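Local coordinates for Ketoacyl_synth_N domain-containing protein (Photorhabdus luminescens subsp. laumondii, PDB 6SMO) that probably takes part in acyl-chain elongation as a ketosynthase-family subunit of lipid metabolism, paired with a second ketosynthase chain and lining part of a bound polyketone's pocket, at residues Val6-Gly11 with Leu234-Ser239; Gly11-Asp16 with Ser50-Ala55; Val75-Ala80 with Leu144-Ser149; Phe148-Lys153 with Gly176-Met181. All coordinates share one frame; numbering follows the deposited sequence.

Interaction 1: Val6-Gly11 with Leu234-Ser239; sequences VVTGVG and LERGAS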
loop_
_atom_site.group_PDB
_atom_site.type_symbol
_atom_site.label_atom_id
_atom_site.label_comp_id
_atom_site.label_asym_id
_atom_site.label_seq_id
_atom_site.Cartn_x
_atom_site.Cartn_y
_atom_site.Cartn_z
ATOM N N VAL C 6 8.985 -1.923 -23.050
ATOM C CA VAL C 6 10.467 -1.806 -23.215
ATOM C C VAL C 6 11.043 -0.959 -22.074
ATOM O O VAL C 6 10.346 -0.036 -21.606
ATOM C CB VAL C 6 10.839 -1.222 -24.593
ATOM C CG1 VAL C 6 10.595 -2.222 -25.711
ATOM C CG2 VAL C 6 10.123 0.089 -24.882
ATOM N N VAL C 7 12.274 -1.272 -21.658
ATOM C CA VAL C 7 13.055 -0.521 -20.627
ATOM C C VAL C 7 13.869 0.556 -21.353
ATOM O O VAL C 7 14.661 0.187 -22.244
ATOM C CB VAL C 7 13.969 -1.461 -19.815
ATOM C CG1 VAL C 7 14.676 -0.730 -18.683
ATOM C CG2 VAL C 7 13.215 -2.669 -19.277
ATOM N N THR C 8 13.676 1.830 -20.994
ATOM C CA THR C 8 14.326 3.008 -21.636
ATOM C C THR C 8 15.356 3.650 -20.696
ATOM O O THR C 8 16.304 4.270 -21.218
ATOM C CB THR C 8 13.279 4.027 -22.102
ATOM O OG1 THR C 8 12.362 4.260 -21.032
ATOM C CG2 THR C 8 12.530 3.566 -23.333
ATOM N N GLY C 9 15.183 3.518 -19.376
ATOM C CA GLY C 9 16.100 4.082 -18.366
ATOM C C GLY C 9 16.136 3.244 -17.099
ATOM O O GLY C 9 15.103 2.630 -16.768
ATOM N N VAL C 10 17.288 3.220 -16.420
ATOM C CA VAL C 10 17.508 2.473 -15.146
ATOM C C VAL C 10 18.351 3.335 -14.198
ATOM O O VAL C 10 19.259 4.039 -14.681
ATOM C CB VAL C 10 18.169 1.102 -15.391
ATOM C CG1 VAL C 10 17.221 0.135 -16.081
ATOM C CG2 VAL C 10 19.474 1.217 -16.167
ATOM N N GLY C 11 18.040 3.273 -12.901
ATOM C CA GLY C 11 18.788 3.933 -11.815
ATOM C C GLY C 11 18.756 3.092 -10.553
ATOM O O GLY C 11 17.695 2.503 -10.266
ATOM N N LEU C 234 9.656 4.553 -29.464
ATOM C CA LEU C 234 10.094 4.751 -30.875
ATOM C C LEU C 234 9.690 6.152 -31.356
ATOM O O LEU C 234 10.444 6.730 -32.165
ATOM C CB LEU C 234 9.472 3.665 -31.760
ATOM C CG LEU C 234 10.027 2.254 -31.562
ATOM C CD1 LEU C 234 9.106 1.216 -32.186
ATOM C CD2 LEU C 234 11.430 2.132 -32.134
ATOM N N GLU C 235 8.554 6.669 -30.874
ATOM C CA GLU C 235 7.995 8.002 -31.238
ATOM C C GLU C 235 9.028 9.093 -30.925
ATOM O O GLU C 235 9.347 9.876 -31.842
ATOM C CB GLU C 235 6.683 8.252 -30.488
ATOM C CG GLU C 235 5.860 9.409 -31.036
ATOM C CD GLU C 235 6.337 10.799 -30.650
ATOM O OE1 GLU C 235 6.330 11.689 -31.524
ATOM O OE2 GLU C 235 6.705 10.993 -29.474
ATOM N N ARG C 236 9.532 9.128 -29.686
ATOM C CA ARG C 236 10.435 10.194 -29.166
ATOM C C ARG C 236 11.902 9.878 -29.500
ATOM O O ARG C 236 12.762 10.721 -29.175
ATOM C CB ARG C 236 10.237 10.379 -27.656
ATOM C CG ARG C 236 10.782 9.253 -26.787
ATOM C CD ARG C 236 10.283 9.365 -25.358
ATOM N NE ARG C 236 10.851 8.356 -24.469
ATOM C CZ ARG C 236 12.048 8.427 -23.887
ATOM N NH1 ARG C 236 12.844 9.464 -24.099
ATOM N NH2 ARG C 236 12.451 7.448 -23.096
ATOM N N GLY C 237 12.178 8.722 -30.116
ATOM C CA GLY C 237 13.532 8.304 -30.534
ATOM C C GLY C 237 14.412 7.985 -29.338
ATOM O O GLY C 237 15.526 8.539 -29.256
ATOM N N ALA C 238 13.927 7.115 -28.448
ATOM C CA ALA C 238 14.561 6.758 -27.156
ATOM C C ALA C 238 15.621 5.671 -27.366
ATOM O O ALA C 238 15.449 4.835 -28.275
ATOM C CB ALA C 238 13.504 6.304 -26.181
ATOM N N SER C 239 16.673 5.689 -26.541
ATOM C CA SER C 239 17.712 4.630 -26.453
ATOM C C SER C 239 17.150 3.448 -25.653
ATOM O O SER C 239 17.296 3.446 -24.415
ATOM C CB SER C 239 18.983 5.161 -25.838
ATOM O OG SER C 239 19.521 6.214 -26.623
#
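Thr-8 meets the guanidinium of Arg-236, and its side chain can be followed outward from the strand. At the root, CB lies 3.7 Å from Arg-236 NH2, near the plane of the flat group and at its edge. OG1 branches off between the backbone N and the carbonyl carbon (chi1 48°), which turns it into the guanidinium plane beside the same nitrogen. There it makes its own hydrogen bonds, to Glu-228 OE2 and Val-226 O on strand 218-229. Glu-228 OE2 also takes the salt bridge from Arg-236 NH2, so one carboxylate oxygen ties hydroxyl and guanidinium together. Just after Arg-236 a Schellman motif, with Gly-237 at positive phi, ends helix 230-235, and the chain then brings Ala-238 against the guanidinium. Ala-238 CB sits 3.4 Å above the guanidinium plane, over its centre. The other branch of Thr-8, CG2, ends the walk: it packs 4.1 Å from Ala-238 CB and 3.9 Å from Arg-236 NH2. Beyond it, Arg-236 runs extended from CG to NE, and its NH1 is hydrogen-bonded to Ser-84 O at the end of helix 68-84.

Interaction 2: Gly11-Asp16 with Ser50-Ala55; sequences GAIHPD and SDFDGA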
loop_
_atom_site.group_PDB
_atom_site.type_symbol
_atom_site.label_atom_id
_atom_site.label_comp_id
_atom_site.label_asym_id
_atom_site.label_seq_id
_atom_site.Cartn_x
_atom_site.Cartn_y
_atom_site.Cartn_z
ATOM N N GLY C 11 18.040 3.273 -12.901
ATOM C CA GLY C 11 18.788 3.933 -11.815
ATOM C C GLY C 11 18.756 3.092 -10.553
ATOM O O GLY C 11 17.695 2.503 -10.266
ATOM N N ALA C 12 19.895 2.954 -9.873
ATOM C CA ALA C 12 20.011 2.182 -8.617
ATOM C C ALA C 12 21.126 2.770 -7.756
ATOM O O ALA C 12 21.999 3.390 -8.313
ATOM C CB ALA C 12 20.347 0.765 -8.954
ATOM N N ILE C 13 21.069 2.585 -6.441
ATOM C CA ILE C 13 22.164 3.012 -5.519
ATOM C C ILE C 13 22.442 1.830 -4.593
ATOM O O ILE C 13 21.513 1.168 -4.219
ATOM C CB ILE C 13 21.828 4.301 -4.755
ATOM C CG1 ILE C 13 20.563 4.166 -3.911
ATOM C CG2 ILE C 13 21.725 5.476 -5.697
ATOM C CD1 ILE C 13 20.362 5.309 -2.966
ATOM N N HIS C 14 23.696 1.578 -4.247
ATOM C CA HIS C 14 24.009 0.383 -3.427
ATOM C C HIS C 14 25.326 0.608 -2.686
ATOM O O HIS C 14 26.031 1.521 -3.052
ATOM C CB HIS C 14 24.070 -0.802 -4.387
ATOM C CG HIS C 14 24.196 -2.149 -3.773
ATOM N ND1 HIS C 14 25.332 -2.887 -3.869
ATOM C CD2 HIS C 14 23.329 -2.910 -3.099
ATOM C CE1 HIS C 14 25.174 -4.027 -3.260
ATOM N NE2 HIS C 14 23.963 -4.065 -2.794
ATOM N N PRO C 15 25.676 -0.182 -1.656
ATOM C CA PRO C 15 26.948 -0.054 -0.974
ATOM C C PRO C 15 28.105 -0.197 -1.968
ATOM O O PRO C 15 29.116 0.367 -1.747
ATOM C CB PRO C 15 26.927 -1.295 -0.089
ATOM C CG PRO C 15 25.510 -1.403 0.311
ATOM C CD PRO C 15 24.796 -1.122 -0.982
ATOM N N ASP C 16 27.949 -1.059 -2.958
ATOM C CA ASP C 16 28.931 -1.224 -4.053
ATOM C C ASP C 16 28.923 -0.012 -4.997
ATOM O O ASP C 16 29.904 0.167 -5.682
ATOM C CB ASP C 16 28.804 -2.595 -4.712
ATOM C CG ASP C 16 29.312 -3.749 -3.867
ATOM O OD1 ASP C 16 29.842 -3.505 -2.796
ATOM O OD2 ASP C 16 29.176 -4.885 -4.303
ATOM N N SER C 50 28.015 4.125 0.993
ATOM C CA SER C 50 29.304 4.849 1.151
ATOM C C SER C 50 29.293 6.119 0.290
ATOM O O SER C 50 28.933 6.020 -0.901
ATOM C CB SER C 50 30.468 3.961 0.801
ATOM O OG SER C 50 30.547 2.856 1.689
ATOM N N ASP C 51 29.671 7.259 0.881
ATOM C CA ASP C 51 29.807 8.577 0.203
ATOM C C ASP C 51 28.468 8.971 -0.433
ATOM O O ASP C 51 28.475 9.407 -1.603
ATOM C CB ASP C 51 30.933 8.549 -0.836
ATOM C CG ASP C 51 32.291 8.169 -0.268
ATOM O OD1 ASP C 51 32.564 8.531 0.894
ATOM O OD2 ASP C 51 33.066 7.516 -0.994
ATOM N N PHE C 52 27.366 8.826 0.312
ATOM C CA PHE C 52 25.990 9.185 -0.125
ATOM C C PHE C 52 25.403 10.243 0.815
ATOM O O PHE C 52 25.538 10.104 2.047
ATOM C CB PHE C 52 25.081 7.953 -0.169
ATOM C CG PHE C 52 23.670 8.251 -0.612
ATOM C CD1 PHE C 52 23.366 8.402 -1.957
ATOM C CD2 PHE C 52 22.649 8.401 0.314
ATOM C CE1 PHE C 52 22.072 8.685 -2.365
ATOM C CE2 PHE C 52 21.355 8.685 -0.095
ATOM C CZ PHE C 52 21.069 8.826 -1.434
ATOM N N ASP C 53 24.765 11.264 0.233
ATOM C CA ASP C 53 23.970 12.296 0.953
ATOM C C ASP C 53 22.886 12.826 0.007
ATOM O O ASP C 53 23.209 13.102 -1.166
ATOM C CB ASP C 53 24.861 13.426 1.476
ATOM C CG ASP C 53 24.139 14.411 2.383
ATOM O OD1 ASP C 53 23.182 13.990 3.066
ATOM O OD2 ASP C 53 24.540 15.591 2.400
ATOM N N GLY C 54 21.653 12.962 0.509
ATOM C CA GLY C 54 20.473 13.393 -0.267
ATOM C C GLY C 54 20.145 14.859 -0.035
ATOM O O GLY C 54 18.949 15.174 0.128
ATOM N N ALA C 55 21.167 15.722 -0.023
ATOM C CA ALA C 55 21.046 17.189 0.142
ATOM C C ALA C 55 20.897 17.852 -1.234
ATOM O O ALA C 55 20.076 18.785 -1.352
ATOM C CB ALA C 55 22.243 17.728 0.887
#
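Ile-13 touches Phe-52 where strand 5-13 of the thiolase-type sheet runs out and the loop after strand 46-47 passes beside it. The contact is carried by one methyl: Ile-13 CD1 lies 3.8 Å from Phe-52 CE1, with Phe-52 CZ almost as close at 3.9 Å. The aliphatic branch and the aromatic side chain cross at about a right angle, and the methyl approaches the far end of the ring obliquely. Ile-13 gets there because CG1 is set between the backbone N and the carbonyl carbon (chi1 59°) while the chain beyond it is extended, so CD1 reaches out to the ring. From the loop side, Phe-52 has CG opposite its backbone N (chi1 -180°), which sends the ring toward the strand end.

Around this pair stands helix 68-84. Tyr-72, Val-75 and Met-79 pack on Ile-13, and Val-75 also meets Phe-52, so one valine serves both partners. Leu-49 lies against Ile-13 and Pro-15. Two residues on, Pro-15 and Ser-50 bring the backbones closest, their CA atoms 5.8 Å apart, and Asn-18 ND2 holds the loop there by a hydrogen bond to Ser-50 O while Phe-52 rests on Asn-18. The strand end itself is anchored by the backbone bonding of Ile-13 with Ala-222, and the turn that follows by the salt bridge of Asp-16 OD1 with Arg-47. Within that turn the imidazole of His-14 is hydrogen-bonded through NE2 to Leu-310 O and has Pro-15 CD 3.0 Å above one ring face, offset toward the rim.

Interaction 3: Val75-Ala80 with Leu144-Ser149; sequences VAVEMA and LLYGFS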
loop_
_atom_site.group_PDB
_atom_site.type_symbol
_atom_site.label_atom_id
_atom_site.label_comp_id
_atom_site.label_asym_id
_atom_site.label_seq_id
_atom_site.Cartn_x
_atom_site.Cartn_y
_atom_site.Cartn_z
ATOM N N VAL C 75 15.996 9.368 -5.398
ATOM C CA VAL C 75 17.332 9.521 -6.055
ATOM C C VAL C 75 17.479 8.458 -7.152
ATOM O O VAL C 75 18.091 8.773 -8.191
ATOM C CB VAL C 75 18.503 9.466 -5.050
ATOM C CG1 VAL C 75 18.429 10.597 -4.036
ATOM C CG2 VAL C 75 18.615 8.124 -4.342
ATOM N N ALA C 76 16.936 7.255 -6.932
ATOM C CA ALA C 76 16.953 6.126 -7.893
ATOM C C ALA C 76 16.078 6.463 -9.108
ATOM O O ALA C 76 16.521 6.200 -10.243
ATOM C CB ALA C 76 16.493 4.858 -7.215
ATOM N N VAL C 77 14.886 7.024 -8.869
ATOM C CA VAL C 77 13.902 7.421 -9.922
ATOM C C VAL C 77 14.496 8.559 -10.764
ATOM O O VAL C 77 14.345 8.509 -12.001
ATOM C CB VAL C 77 12.542 7.811 -9.307
ATOM C CG1 VAL C 77 11.670 8.599 -10.274
ATOM C CG2 VAL C 77 11.793 6.589 -8.795
ATOM N N GLU C 78 15.143 9.539 -10.121
ATOM C CA GLU C 78 15.734 10.730 -10.791
ATOM C C GLU C 78 16.839 10.278 -11.755
ATOM O O GLU C 78 16.868 10.794 -12.890
ATOM C CB GLU C 78 16.266 11.730 -9.760
ATOM C CG GLU C 78 16.826 13.005 -10.374
ATOM C CD GLU C 78 15.880 13.751 -11.302
ATOM O OE1 GLU C 78 14.746 14.049 -10.877
ATOM O OE2 GLU C 78 16.279 14.025 -12.454
ATOM N N MET C 79 17.703 9.352 -11.321
ATOM C CA MET C 79 18.807 8.774 -12.140
ATOM C C MET C 79 18.219 8.027 -13.345
ATOM O O MET C 79 18.772 8.175 -14.453
ATOM C CB MET C 79 19.664 7.808 -11.315
ATOM C CG MET C 79 20.573 8.503 -10.319
ATOM S SD MET C 79 21.321 7.358 -9.131
ATOM C CE MET C 79 22.075 8.521 -7.995
ATOM N N ALA C 80 17.142 7.264 -13.129
ATOM C CA ALA C 80 16.460 6.430 -14.148
ATOM C C ALA C 80 15.802 7.321 -15.212
ATOM O O ALA C 80 15.922 6.989 -16.409
ATOM C CB ALA C 80 15.453 5.525 -13.481
ATOM N N LEU C 144 3.911 13.779 -5.961
ATOM C CA LEU C 144 3.893 15.229 -5.620
ATOM C C LEU C 144 4.997 15.957 -6.398
ATOM O O LEU C 144 4.716 17.054 -6.920
ATOM C CB LEU C 144 4.076 15.419 -4.108
ATOM C CG LEU C 144 2.939 14.921 -3.216
ATOM C CD1 LEU C 144 3.240 15.215 -1.754
ATOM C CD2 LEU C 144 1.601 15.535 -3.609
ATOM N N LEU C 145 6.198 15.371 -6.468
ATOM C CA LEU C 145 7.403 15.992 -7.087
ATOM C C LEU C 145 7.232 16.082 -8.610
ATOM O O LEU C 145 7.474 17.176 -9.160
ATOM C CB LEU C 145 8.649 15.177 -6.722
ATOM C CG LEU C 145 9.141 15.327 -5.282
ATOM C CD1 LEU C 145 10.109 14.210 -4.922
ATOM C CD2 LEU C 145 9.793 16.685 -5.065
ATOM N N TYR C 146 6.840 14.979 -9.258
ATOM C CA TYR C 146 6.770 14.835 -10.739
ATOM C C TYR C 146 5.348 15.096 -11.256
ATOM O O TYR C 146 5.215 15.490 -12.433
ATOM C CB TYR C 146 7.267 13.450 -11.163
ATOM C CG TYR C 146 8.718 13.187 -10.850
ATOM C CD1 TYR C 146 9.728 13.795 -11.581
ATOM C CD2 TYR C 146 9.088 12.334 -9.822
ATOM C CE1 TYR C 146 11.065 13.562 -11.300
ATOM C CE2 TYR C 146 10.419 12.090 -9.528
ATOM C CZ TYR C 146 11.413 12.706 -10.269
ATOM O OH TYR C 146 12.726 12.470 -9.986
ATOM N N GLY C 147 4.324 14.869 -10.426
ATOM C CA GLY C 147 2.912 15.149 -10.759
ATOM C C GLY C 147 2.239 13.992 -11.480
ATOM O O GLY C 147 1.157 14.217 -12.058
ATOM N N PHE C 148 2.838 12.794 -11.443
ATOM C CA PHE C 148 2.335 11.569 -12.122
ATOM C C PHE C 148 1.019 11.132 -11.464
ATOM O O PHE C 148 0.989 10.989 -10.223
ATOM C CB PHE C 148 3.388 10.455 -12.087
ATOM C CG PHE C 148 4.700 10.777 -12.760
ATOM C CD1 PHE C 148 4.755 11.582 -13.889
ATOM C CD2 PHE C 148 5.887 10.248 -12.275
ATOM C CE1 PHE C 148 5.966 11.865 -14.504
ATOM C CE2 PHE C 148 7.097 10.529 -12.891
ATOM C CZ PHE C 148 7.135 11.335 -14.006
ATOM N N SER C 149 -0.026 10.925 -12.275
ATOM C CA SER C 149 -1.445 10.819 -11.834
ATOM C C SER C 149 -2.090 9.477 -12.215
ATOM O O SER C 149 -3.233 9.253 -11.772
ATOM C CB SER C 149 -2.245 11.974 -12.379
ATOM O OG SER C 149 -1.792 13.203 -11.831
#
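Tyr-146 reaches from helix 137-146 to Val-77 and Glu-78 on helix 68-84. Its hydroxyl OH donates a hydrogen bond of 2.7 Å to Glu-78 OE1. The oxygen lies at the ring edge, near the ring plane, yet from the acid's side the donor comes from above: it stands 42° out of the carboxylate plane. The two flat groups are themselves turned only 28° apart. Glu-78 leaves its helix across the line of approach, and the bend at chi2 (55°) folds the carboxylate back to the phenol. That leaves the hydroxyl over the root of the acid, with Glu-78 CB 3.6 Å from Tyr-146 OH. On the ring, the CE2 corner rests against the valine, with Val-77 CG1 3.8 Å from Tyr-146 CE2, the two side chains sliding past each other in opposite directions.

Gly-147, with positive phi, then takes the chain out of helical shape. Phe-148 turns back beneath the tyrosine: Tyr-146 CB lies 3.4 Å above one face of its ring, toward the rim, and the two rings meet nearly parallel. Val-96 and Ile-98 of strand 96-101 pack on this phenylalanine. Ser-149 closes the turn, its OG donating to Gly-147 O over 3.1 Å from above the carbonyl plane; it packs on Ala-295 of the PKS_KS chain, whose Asn-293 bonds Phe-148 O. With Ala-76 and Val-77 seated on Phe-224 of strand 218-229, this is helix-on-sheet layering of the thiolase fold, reaching the interface of a paired ketosynthase assembly.

Interaction 4: Phe148-Lys153 with Gly176-Met181; sequences FSAQSK and GVAEVM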
loop_
_atom_site.group_PDB
_atom_site.type_symbol
_atom_site.label_atom_id
_atom_site.label_comp_id
_atom_site.label_asym_id
_atom_site.label_seq_id
_atom_site.Cartn_x
_atom_site.Cartn_y
_atom_site.Cartn_z
ATOM N N PHE C 148 2.838 12.794 -11.443
ATOM C CA PHE C 148 2.335 11.569 -12.122
ATOM C C PHE C 148 1.019 11.132 -11.464
ATOM O O PHE C 148 0.989 10.989 -10.223
ATOM C CB PHE C 148 3.388 10.455 -12.087
ATOM C CG PHE C 148 4.700 10.777 -12.760
ATOM C CD1 PHE C 148 4.755 11.582 -13.889
ATOM C CD2 PHE C 148 5.887 10.248 -12.275
ATOM C CE1 PHE C 148 5.966 11.865 -14.504
ATOM C CE2 PHE C 148 7.097 10.529 -12.891
ATOM C CZ PHE C 148 7.135 11.335 -14.006
ATOM N N SER C 149 -0.026 10.925 -12.275
ATOM C CA SER C 149 -1.445 10.819 -11.834
ATOM C C SER C 149 -2.090 9.477 -12.215
ATOM O O SER C 149 -3.233 9.253 -11.772
ATOM C CB SER C 149 -2.245 11.974 -12.379
ATOM O OG SER C 149 -1.792 13.203 -11.831
ATOM N N ALA C 150 -1.413 8.613 -12.983
ATOM C CA ALA C 150 -1.965 7.316 -13.452
ATOM C C ALA C 150 -1.882 6.269 -12.335
ATOM O O ALA C 150 -1.211 6.532 -11.316
ATOM C CB ALA C 150 -1.245 6.839 -14.689
ATOM N N GLN C 151 -2.543 5.124 -12.544
ATOM C CA GLN C 151 -2.594 3.964 -11.613
ATOM C C GLN C 151 -1.211 3.753 -10.984
ATOM O O GLN C 151 -0.243 3.575 -11.746
ATOM C CB GLN C 151 -3.059 2.713 -12.365
ATOM C CG GLN C 151 -3.251 1.490 -11.480
ATOM C CD GLN C 151 -3.868 0.340 -12.237
ATOM O OE1 GLN C 151 -4.975 0.439 -12.762
ATOM N NE2 GLN C 151 -3.149 -0.769 -12.300
ATOM N N SER C 152 -1.133 3.784 -9.650
ATOM C CA SER C 152 0.122 3.687 -8.859
ATOM C C SER C 152 -0.103 2.794 -7.633
ATOM O O SER C 152 -0.947 3.158 -6.789
ATOM C CB SER C 152 0.607 5.057 -8.461
ATOM O OG SER C 152 0.988 5.809 -9.603
ATOM N N LYS C 153 0.662 1.705 -7.515
ATOM C CA LYS C 153 0.480 0.737 -6.403
ATOM C C LYS C 153 1.800 0.409 -5.708
ATOM O O LYS C 153 2.855 0.605 -6.305
ATOM C CB LYS C 153 -0.093 -0.584 -6.926
ATOM C CG LYS C 153 -1.349 -0.462 -7.767
ATOM C CD LYS C 153 -2.484 0.092 -6.972
ATOM C CE LYS C 153 -3.269 1.137 -7.720
ATOM N NZ LYS C 153 -3.657 2.227 -6.802
ATOM N N GLY C 176 -3.054 -0.955 -21.439
ATOM C CA GLY C 176 -3.186 0.431 -21.929
ATOM C C GLY C 176 -3.711 1.374 -20.858
ATOM O O GLY C 176 -4.496 2.277 -21.208
ATOM N N VAL C 177 -3.279 1.188 -19.606
ATOM C CA VAL C 177 -3.669 2.036 -18.438
ATOM C C VAL C 177 -2.792 3.295 -18.436
ATOM O O VAL C 177 -3.320 4.379 -18.116
ATOM C CB VAL C 177 -3.552 1.269 -17.105
ATOM C CG1 VAL C 177 -3.992 2.120 -15.921
ATOM C CG2 VAL C 177 -4.328 -0.041 -17.128
ATOM N N ALA C 178 -1.504 3.148 -18.765
ATOM C CA ALA C 178 -0.514 4.248 -18.845
ATOM C C ALA C 178 0.534 3.935 -19.921
ATOM O O ALA C 178 0.713 2.746 -20.244
ATOM C CB ALA C 178 0.126 4.454 -17.494
ATOM N N GLU C 179 1.195 4.972 -20.447
ATOM C CA GLU C 179 2.250 4.869 -21.494
ATOM C C GLU C 179 3.624 4.684 -20.840
ATOM O O GLU C 179 4.442 3.942 -21.413
ATOM C CB GLU C 179 2.263 6.107 -22.394
ATOM C CG GLU C 179 1.447 5.939 -23.660
ATOM C CD GLU C 179 -0.032 5.694 -23.418
ATOM O OE1 GLU C 179 -0.536 4.643 -23.856
ATOM O OE2 GLU C 179 -0.673 6.556 -22.787
ATOM N N VAL C 180 3.869 5.355 -19.709
ATOM C CA VAL C 180 5.153 5.297 -18.944
ATOM C C VAL C 180 4.857 4.779 -17.531
ATOM O O VAL C 180 3.745 5.035 -17.030
ATOM C CB VAL C 180 5.849 6.673 -18.905
ATOM C CG1 VAL C 180 7.265 6.574 -18.358
ATOM C CG2 VAL C 180 5.855 7.346 -20.270
ATOM N N MET C 181 5.819 4.076 -16.924
ATOM C CA MET C 181 5.724 3.533 -15.542
ATOM C C MET C 181 7.098 3.586 -14.864
ATOM O O MET C 181 8.056 3.019 -15.423
ATOM C CB MET C 181 5.227 2.084 -15.549
ATOM C CG MET C 181 3.722 1.959 -15.654
ATOM S SD MET C 181 2.888 2.544 -14.159
ATOM C CE MET C 181 1.183 2.170 -14.564
#
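Gln-151 holds its amide by a hydrogen bond from NE2 to Tyr-99 OH on strand 96-101, and the rest of the side chain crosses Val-177 at a slant. One methyl does the touching: Val-177 CG1 is 3.7 Å from Gln-151 CB and again 3.7 Å from Gln-151 OE1, so it sits against both the root of the glutamine and its amide oxygen. The extended shape of Gln-151, with CG opposite the backbone N (chi1 -175°), is what lays it out for this. One residue back, the two alanines meet methyl to methyl, Ala-150 CB 3.9 Å from Ala-178 CB. Met-181 sets out pointing away from the loop, but the bend at chi2 (-69°) swings the thioether round until Met-181 CE stands 3.5 Å from Gln-151 O. It also packs on Ala-169, Ala-172 and Ile-173 of helix 161-175. Gly-176, the positive-phi residue of a Schellman motif, ends helix 161-175 and feeds Val-177 into the contact. This joins the loop before strand 154-155 to the start of strand 180-187 and its preceding turn; both strands run parallel to 96-101 and are linked by helix 161-175, while Tyr-289 of the PKS_KS chain packs on Gln-151.

In the fold
Interactions 1 and 2 share strand 5-13 and Gly-11, the first at mid-strand Thr-8, the second at the last residue, Ile-13, with centres about 24 Å apart. The first rests on a guanidinium beside a hydroxyl near the surface, the second on a methyl and a ring. Between them helix 68-84 of interaction 3 lies on the strand: Ala-80 CB is 3.5 Å from Gly-11 N, and Val-75 CG2 reaches Ile-13 CD1 at 3.6 Å. Interaction 3 alone has a hydrogen bond between its segments. Interaction 4, the most buried, is mostly apolar and continues from interaction 3 through Phe-148 and Ser-149; both of these border the partner ketosynthase chain, which interactions 1 and 2 do not touch.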